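Local coordinates for 11S globulin isoform 1 (Cocos nucifera, PDB 5WPW), which serves as a seed storage protein of the 11S globulin family, a nutrient reservoir built as a hexamer of two-cupin subunits and a potential food allergen, at residues F183-L188 / V194-A199. The protein carries 2 engineered substitutions. Residues are numbered along the deposited sequence; the frame is centred on the assembly and turned at random.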
loop_
_atom_site.group_PDB
_atom_site.type_symbol
_atom_site.label_atom_id
_atom_site.label_comp_id
_atom_site.label_asym_id
_atom_site.label_seq_id
_atom_site.Cartn_x
_atom_site.Cartn_y
_atom_site.Cartn_z
ATOM N N PHE A 183 13.687 -7.844 38.506
ATOM C CA PHE A 183 12.626 -7.277 39.313
ATOM C C PHE A 183 12.826 -7.633 40.778
ATOM O O PHE A 183 13.397 -8.674 41.112
ATOM C CB PHE A 183 11.268 -7.783 38.845
ATOM C CG PHE A 183 10.862 -7.253 37.517
ATOM C CD1 PHE A 183 10.846 -5.894 37.283
ATOM C CD2 PHE A 183 10.540 -8.118 36.486
ATOM C CE1 PHE A 183 10.475 -5.402 36.042
ATOM C CE2 PHE A 183 10.172 -7.633 35.255
ATOM C CZ PHE A 183 10.138 -6.273 35.034
ATOM N N SER A 184 12.355 -6.752 41.653
ATOM C CA SER A 184 12.375 -7.067 43.073
ATOM C C SER A 184 11.348 -8.152 43.380
ATOM O O SER A 184 10.305 -8.258 42.731
ATOM C CB SER A 184 12.107 -5.815 43.905
ATOM O OG SER A 184 10.741 -5.730 44.262
ATOM N N THR A 185 11.664 -8.979 44.378
ATOM C CA THR A 185 10.794 -10.106 44.702
ATOM C C THR A 185 9.399 -9.650 45.111
ATOM O O THR A 185 8.400 -10.221 44.658
ATOM C CB THR A 185 11.417 -10.943 45.812
ATOM O OG1 THR A 185 12.735 -11.347 45.413
ATOM C CG2 THR A 185 10.545 -12.162 46.090
ATOM N N GLU A 186 9.308 -8.626 45.964
ATOM C CA GLU A 186 8.005 -8.191 46.459
ATOM C C GLU A 186 7.099 -7.693 45.334
ATOM O O GLU A 186 5.901 -7.996 45.311
ATOM C CB GLU A 186 8.189 -7.115 47.530
ATOM C CG GLU A 186 9.110 -5.967 47.147
ATOM C CD GLU A 186 9.069 -4.825 48.164
ATOM O OE1 GLU A 186 9.887 -4.830 49.112
ATOM O OE2 GLU A 186 8.204 -3.932 48.024
ATOM N N LEU A 187 7.637 -6.916 44.394
ATOM C CA LEU A 187 6.771 -6.403 43.337
ATOM C C LEU A 187 6.390 -7.507 42.358
ATOM O O LEU A 187 5.253 -7.556 41.877
ATOM C CB LEU A 187 7.435 -5.230 42.617
ATOM C CG LEU A 187 6.863 -3.835 42.943
ATOM C CD1 LEU A 187 5.409 -3.665 42.500
ATOM C CD2 LEU A 187 6.992 -3.511 44.430
ATOM N N LEU A 188 7.320 -8.425 42.085
ATOM C CA LEU A 188 7.009 -9.573 41.242
ATOM C C LEU A 188 5.913 -10.428 41.863
ATOM O O LEU A 188 4.983 -10.863 41.171
ATOM C CB LEU A 188 8.285 -10.384 41.017
ATOM C CG LEU A 188 8.339 -11.337 39.832
ATOM C CD1 LEU A 188 8.119 -10.563 38.544
ATOM C CD2 LEU A 188 9.676 -12.057 39.820
ATOM N N VAL A 194 1.010 -13.817 43.636
ATOM C CA VAL A 194 1.431 -15.050 44.283
ATOM C C VAL A 194 2.324 -14.715 45.471
ATOM O O VAL A 194 2.566 -13.547 45.790
ATOM C CB VAL A 194 2.162 -15.999 43.316
ATOM C CG1 VAL A 194 1.240 -16.376 42.162
ATOM C CG2 VAL A 194 3.461 -15.346 42.826
ATOM N N ASN A 195 2.826 -15.766 46.119
ATOM C CA ASN A 195 3.628 -15.655 47.323
ATOM C C ASN A 195 5.095 -15.387 46.982
ATOM O O ASN A 195 5.525 -15.469 45.826
ATOM C CB ASN A 195 3.497 -16.924 48.173
ATOM C CG ASN A 195 3.491 -18.206 47.341
ATOM O OD1 ASN A 195 2.529 -18.498 46.614
ATOM N ND2 ASN A 195 4.569 -18.980 47.448
ATOM N N MET A 196 5.865 -15.052 48.020
ATOM C CA MET A 196 7.275 -14.724 47.842
ATOM C C MET A 196 8.073 -15.931 47.368
ATOM O O MET A 196 8.963 -15.799 46.520
ATOM C CB MET A 196 7.848 -14.189 49.155
ATOM C CG MET A 196 8.904 -13.120 48.981
ATOM S SD MET A 196 8.154 -11.500 48.730
ATOM C CE MET A 196 9.494 -10.430 49.256
ATOM N N GLU A 197 7.766 -17.112 47.904
ATOM C CA GLU A 197 8.510 -18.321 47.550
ATOM C C GLU A 197 8.422 -18.612 46.055
ATOM O O GLU A 197 9.432 -18.908 45.403
ATOM C CB GLU A 197 7.980 -19.506 48.361
ATOM C CG GLU A 197 8.267 -20.882 47.750
ATOM C CD GLU A 197 9.654 -21.403 48.106
ATOM O OE1 GLU A 197 9.940 -22.587 47.820
ATOM O OE2 GLU A 197 10.457 -20.624 48.673
ATOM N N LEU A 198 7.214 -18.545 45.502
ATOM C CA LEU A 198 7.027 -18.805 44.083
ATOM C C LEU A 198 7.676 -17.723 43.222
ATOM O O LEU A 198 8.328 -18.035 42.218
ATOM C CB LEU A 198 5.538 -18.922 43.780
ATOM C CG LEU A 198 5.174 -19.429 42.397
ATOM C CD1 LEU A 198 5.910 -20.724 42.103
ATOM C CD2 LEU A 198 3.661 -19.603 42.299
ATOM N N ALA A 199 7.513 -16.450 43.593
ATOM C CA ALA A 199 8.151 -15.385 42.827
ATOM C C ALA A 199 9.667 -15.539 42.822
ATOM O O ALA A 199 10.308 -15.276 41.797
ATOM C CB ALA A 199 7.738 -14.016 43.375
#
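Thr185 and Met196 meet across a hairpin of two short helices, 185-192 and 196-202, that projects from the N-terminal cupin half of the subunit. The two side chains cross at about a right angle. OG1 of Thr185 stands beside the backbone N (chi1 -55°), which puts the methyl CG2 anti to that nitrogen and facing the second helix. There Thr185 CG2 presses on Met196 CG at 3.5 Å, tighter than usual for two carbons. The sulfur SD of Met196 lies 3.6 Å from the same Thr185 CG2. A bend at chi2 (83°) lays the thioether across Thr185, toward the start of helix 185-192. Met196 CE comes to 3.8 Å from Glu186 N and also touches Glu186 CB.

The hydroxyl OG1 of Thr185 is hydrogen-bonded to Arg200 NH1, so this one residue gives the second helix both an apolar and a polar grip. Ala199 points its CB at the first helix, with Ala199 CB 4.1 Å from Thr185 O. Ala199 CB also sits 4.4 Å from Leu188 CB, where the backbones are nearest. No hydrogen bond joins the two segments directly.

Ser184 and Asn195 are the N-cap residues of the two helices. Ser184 OG accepts a weak capping bond from Leu187 N. Both residues also hydrogen-bond to a second subunit of the hexamer, Ser184 N to Glu321 and Asn195 OD1 to Arg402 of that subunit. Within the hairpin, Leu188 turns its methyl CD2 to Ala199 O, 3.8 Å away.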